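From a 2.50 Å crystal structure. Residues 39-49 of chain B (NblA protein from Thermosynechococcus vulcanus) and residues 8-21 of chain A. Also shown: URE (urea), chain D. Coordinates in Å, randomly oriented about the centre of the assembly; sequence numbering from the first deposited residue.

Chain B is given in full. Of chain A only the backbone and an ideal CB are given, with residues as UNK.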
# COMPACT_ATOMS: atom_id res chain seq x y z
N LEU B 39 -2.96 5.65 -6.36
CA LEU B 39 -1.58 5.36 -6.06
C LEU B 39 -1.20 6.08 -4.78
O LEU B 39 -0.52 5.50 -3.91
CB LEU B 39 -0.68 5.89 -7.17
CG LEU B 39 0.70 5.29 -7.45
CD1 LEU B 39 1.62 6.37 -7.95
CD2 LEU B 39 1.35 4.54 -6.28
N LEU B 40 -1.61 7.33 -4.68
CA LEU B 40 -1.26 8.10 -3.51
C LEU B 40 -1.93 7.51 -2.27
O LEU B 40 -1.30 7.38 -1.21
CB LEU B 40 -1.62 9.58 -3.70
CG LEU B 40 -0.51 10.35 -4.44
CD1 LEU B 40 -1.03 11.70 -4.98
CD2 LEU B 40 0.70 10.52 -3.52
N GLN B 41 -3.18 7.10 -2.43
CA GLN B 41 -3.89 6.48 -1.33
C GLN B 41 -3.20 5.21 -0.89
O GLN B 41 -2.99 5.01 0.32
CB GLN B 41 -5.34 6.20 -1.70
CG GLN B 41 -6.29 7.32 -1.38
CD GLN B 41 -7.75 6.88 -1.42
OE1 GLN B 41 -8.15 5.90 -0.75
NE2 GLN B 41 -8.55 7.59 -2.21
N ALA B 42 -2.86 4.36 -1.86
CA ALA B 42 -2.17 3.10 -1.59
C ALA B 42 -0.88 3.35 -0.80
O ALA B 42 -0.61 2.67 0.21
CB ALA B 42 -1.88 2.33 -2.89
N SER B 43 -0.11 4.34 -1.24
CA SER B 43 1.15 4.69 -0.57
C SER B 43 0.92 5.13 0.88
O SER B 43 1.74 4.84 1.75
CB SER B 43 1.88 5.79 -1.34
OG SER B 43 2.15 5.38 -2.67
N ARG B 44 -0.20 5.82 1.12
CA ARG B 44 -0.62 6.17 2.47
C ARG B 44 -0.98 4.93 3.30
O ARG B 44 -0.56 4.81 4.45
CB ARG B 44 -1.81 7.13 2.42
CG ARG B 44 -2.45 7.43 3.75
CD ARG B 44 -3.43 8.59 3.62
NE ARG B 44 -2.73 9.88 3.52
CZ ARG B 44 -2.33 10.60 4.56
NH1 ARG B 44 -2.55 10.18 5.79
NH2 ARG B 44 -1.69 11.75 4.37
N LEU B 45 -1.73 4.01 2.70
CA LEU B 45 -2.06 2.75 3.36
C LEU B 45 -0.84 1.87 3.66
O LEU B 45 -0.78 1.23 4.71
CB LEU B 45 -3.10 1.97 2.55
CG LEU B 45 -4.51 2.54 2.51
CD1 LEU B 45 -5.33 1.73 1.56
CD2 LEU B 45 -5.15 2.45 3.87
N LEU B 46 0.12 1.85 2.74
CA LEU B 46 1.35 1.09 2.94
C LEU B 46 2.08 1.51 4.21
O LEU B 46 2.55 0.67 4.97
CB LEU B 46 2.29 1.21 1.74
CG LEU B 46 1.83 0.43 0.50
CD1 LEU B 46 2.73 0.70 -0.69
CD2 LEU B 46 1.78 -1.05 0.85
N MET B 47 2.18 2.83 4.42
CA MET B 47 2.82 3.39 5.61
C MET B 47 2.03 3.08 6.88
O MET B 47 2.61 2.69 7.90
CB MET B 47 3.01 4.90 5.42
CG MET B 47 4.21 5.29 4.53
SD MET B 47 4.43 7.09 4.33
CE MET B 47 4.01 7.28 2.59
N MET B 48 0.70 3.24 6.81
CA MET B 48 -0.20 2.81 7.89
C MET B 48 -0.02 1.34 8.28
O MET B 48 0.21 1.03 9.45
CB MET B 48 -1.66 3.10 7.52
CG MET B 48 -2.02 4.60 7.53
SD MET B 48 -3.48 5.00 6.55
CE MET B 48 -4.80 4.27 7.53
N LYS B 49 -0.07 0.44 7.29
CA LYS B 49 0.26 -0.98 7.52
C LYS B 49 1.67 -1.21 8.05
O LYS B 49 1.88 -2.09 8.88
CB LYS B 49 0.05 -1.81 6.25
CG LYS B 49 -1.40 -1.93 5.81
CD LYS B 49 -1.50 -3.06 4.81
CE LYS B 49 -2.69 -2.93 3.87
NZ LYS B 49 -3.94 -2.72 4.59
N UNK A 8 -2.30 -0.39 18.82
CA UNK A 8 -1.31 -0.27 17.75
C UNK A 8 -1.25 1.13 17.12
O UNK A 8 -2.25 1.86 17.10
CB UNK A 8 -1.61 -1.30 16.66
N UNK A 9 -0.07 1.50 16.63
CA UNK A 9 0.11 2.77 15.94
C UNK A 9 -0.32 2.69 14.48
O UNK A 9 -0.01 1.68 13.81
CB UNK A 9 1.57 3.21 16.03
N UNK A 10 -1.06 3.67 14.02
CA UNK A 10 -1.62 3.67 12.66
C UNK A 10 -1.40 5.01 11.94
O UNK A 10 -1.23 5.03 10.72
CB UNK A 10 -3.12 3.36 12.71
N UNK A 11 -1.41 6.11 12.70
CA UNK A 11 -1.21 7.45 12.12
C UNK A 11 0.17 7.64 11.51
O UNK A 11 1.16 7.08 11.99
CB UNK A 11 -1.43 8.52 13.19
N UNK A 12 0.24 8.43 10.44
CA UNK A 12 1.51 8.87 9.89
C UNK A 12 2.23 9.83 10.84
O UNK A 12 1.59 10.55 11.61
CB UNK A 12 1.29 9.54 8.53
N UNK A 13 3.53 9.90 10.72
CA UNK A 13 4.37 10.32 11.78
C UNK A 13 4.86 11.76 11.77
O UNK A 13 5.35 12.23 12.76
CB UNK A 13 5.58 9.39 11.80
N UNK A 14 4.73 12.47 10.68
CA UNK A 14 5.59 13.62 10.44
C UNK A 14 7.00 13.21 10.17
O UNK A 14 7.74 12.87 11.06
CB UNK A 14 5.55 14.58 11.63
N UNK A 15 7.41 13.24 8.94
CA UNK A 15 8.37 12.26 8.46
C UNK A 15 7.86 11.14 7.61
O UNK A 15 8.43 10.87 6.61
CB UNK A 15 9.08 11.64 9.67
N UNK A 16 6.76 10.53 7.98
CA UNK A 16 5.93 9.85 7.03
C UNK A 16 4.99 10.77 6.36
O UNK A 16 4.61 10.59 5.25
CB UNK A 16 5.15 8.72 7.70
N UNK A 17 4.61 11.78 7.08
CA UNK A 17 3.74 12.80 6.53
C UNK A 17 4.55 13.64 5.52
O UNK A 17 4.03 14.04 4.46
CB UNK A 17 3.15 13.67 7.64
N UNK A 18 5.83 13.87 5.83
CA UNK A 18 6.76 14.45 4.86
C UNK A 18 6.94 13.57 3.62
O UNK A 18 6.94 14.09 2.49
CB UNK A 18 8.12 14.69 5.52
N UNK A 19 7.08 12.26 3.83
CA UNK A 19 7.23 11.33 2.71
C UNK A 19 6.05 11.34 1.77
O UNK A 19 6.22 11.13 0.57
CB UNK A 19 7.44 9.91 3.23
N UNK A 20 4.86 11.60 2.31
CA UNK A 20 3.67 11.74 1.48
C UNK A 20 3.74 12.96 0.57
O UNK A 20 3.23 12.91 -0.55
CB UNK A 20 2.42 11.83 2.36
N UNK A 21 4.37 14.05 1.05
CA UNK A 21 4.58 15.26 0.22
C UNK A 21 5.49 14.95 -0.98
O UNK A 21 5.22 15.39 -2.11
CB UNK A 21 5.19 16.38 1.06
C URE D . -11.34 4.81 -1.93
O URE D . -11.98 5.83 -2.17
N1 URE D . -11.19 4.40 -0.65
N2 URE D . -10.78 4.10 -2.96

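Position 8 lies beyond the reach of chain B, so almost any residue would serve; it is Leu A8. At 9 the CA-to-CB bond points sideways into open space, and the deposited Asn A9 leads its amide away from the contact.

Position 10 has its CA 5.1 Å from the CA of Met B48. The methionine offers an apolar flank, so a compact aliphatic residue would suit. Val A10 supplies it: CG1 lies 4.0 Å from Met B48 CE, while Val A10 O packs 3.3 Å from Met B48 CG.

At 11 the bond points away, and a polar residue is easily accommodated; Asp A11 is found. Position 12 points sideways, with its ideal CB 4.8 Å from Arg B44 NH1 and the two methionines of chain B beyond. An acid could answer the charge, but a branched aliphatic could cover the guanidinium and also reach the methionines. Leu A12 does the latter: CD2 lies over one guanidinium face, 3.6 Å from Arg B44 NH1, and CD1 reaches Met B48 CG at 3.7 Å.

Positions 13, 14 and 15 are out of reach. Phi is positive at both 14 and 15, where glycine would be comfortable, yet Phe A14 and Glu A15 follow Ser A13. Ser A13 OG accepts a weak hydrogen bond from the backbone N of 16, at 3.3 Å.

Position 16 points toward Met B47, its ideal CB 3.8 Å from Met B47 SD. A flexible chain, apolar or amide, would fit; Gln A16 lays NE2 3.5 Å from Met B47 CB.

The bond at 17 points away, but a long acid could bend back to Arg B44. Glu A17 does so with chi2 in p: Arg B44 NH2 donates to Glu A17 OE2 at 3.0 Å, a salt bridge at the guanidinium edge. Position 18 is out of reach and holds Phe A18. Position 19 points toward chain B, its ideal CB 4.3 Å from Met B47 SD; many residues would do, and Gln A19 brings NE2 to 4.1 Å from that sulfur.

Position 20 faces a hollow among Leu B40, Ser B43, Arg B44 and Met B47, calling for a long, pliable apolar chain; leucine might also suit. Met A20 is the knob, with SD 3.4 Å from Met B47 CE and CE 3.5 Å from Leu B40 O.

At 21 the bond points away, leaving choice wide. Arg A21 NH2 bridges to Glu A17 OE2 at 3.0 Å, so one carboxylate oxygen serves arginines from both chains.

Chain A (8-21) LNVDLSFEQEFQMR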
# COMPACT_ATOMS: atom_id res chain seq x y z
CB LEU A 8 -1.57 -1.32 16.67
CG LEU A 8 -1.94 -2.74 17.12
CD1 LEU A 8 -2.50 -3.54 15.97
CD2 LEU A 8 -0.78 -3.48 17.80
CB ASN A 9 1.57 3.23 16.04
CG ASN A 9 1.98 3.56 17.46
OD1 ASN A 9 1.45 4.49 18.07
ND2 ASN A 9 2.93 2.81 17.99
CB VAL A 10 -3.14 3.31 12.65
CG1 VAL A 10 -3.76 3.58 11.30
CG2 VAL A 10 -3.35 1.86 13.04
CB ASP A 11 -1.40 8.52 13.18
CG ASP A 11 -2.83 8.69 13.60
OD1 ASP A 11 -3.75 8.36 12.80
OD2 ASP A 11 -3.02 9.17 14.74
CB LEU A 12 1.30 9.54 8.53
CG LEU A 12 1.29 8.61 7.31
CD1 LEU A 12 0.32 7.46 7.53
CD2 LEU A 12 0.93 9.39 6.05
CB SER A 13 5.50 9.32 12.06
OG SER A 13 6.39 9.13 10.99
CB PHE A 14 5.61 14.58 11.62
CG PHE A 14 6.48 15.78 11.38
CD1 PHE A 14 5.92 17.01 11.14
CD2 PHE A 14 7.86 15.67 11.32
CE1 PHE A 14 6.67 18.08 10.89
CE2 PHE A 14 8.61 16.75 11.06
CZ PHE A 14 8.01 17.96 10.85
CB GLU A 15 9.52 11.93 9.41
CG GLU A 15 9.18 11.15 10.58
CD GLU A 15 9.63 11.80 11.83
OE1 GLU A 15 10.71 12.34 11.84
OE2 GLU A 15 8.90 11.80 12.81
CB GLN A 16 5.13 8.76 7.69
CG GLN A 16 5.87 7.55 7.94
CD GLN A 16 5.03 6.57 8.55
OE1 GLN A 16 4.21 6.88 9.34
NE2 GLN A 16 5.20 5.37 8.17
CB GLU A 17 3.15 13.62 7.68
CG GLU A 17 1.88 14.38 7.37
CD GLU A 17 0.67 13.50 7.07
OE1 GLU A 17 0.22 12.76 7.98
OE2 GLU A 17 0.15 13.60 5.92
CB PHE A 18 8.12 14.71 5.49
CG PHE A 18 9.22 15.03 4.48
CD1 PHE A 18 9.23 16.25 3.80
CD2 PHE A 18 10.25 14.13 4.25
CE1 PHE A 18 10.25 16.55 2.90
CE2 PHE A 18 11.28 14.42 3.36
CZ PHE A 18 11.27 15.64 2.67
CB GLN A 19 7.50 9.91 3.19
CG GLN A 19 8.97 9.57 3.33
CD GLN A 19 9.19 8.29 4.12
OE1 GLN A 19 10.11 7.51 3.82
NE2 GLN A 19 8.34 8.07 5.13
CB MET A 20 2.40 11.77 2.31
CG MET A 20 1.88 10.39 2.72
SD MET A 20 1.56 9.24 1.35
CE MET A 20 0.16 10.01 0.52
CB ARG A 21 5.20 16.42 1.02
CG ARG A 21 4.48 16.80 2.30
CD ARG A 21 3.03 17.14 2.06
NE ARG A 21 2.29 17.17 3.32
CZ ARG A 21 1.60 16.14 3.83
NH1 ARG A 21 1.53 14.97 3.18
NH2 ARG A 21 0.98 16.29 4.99
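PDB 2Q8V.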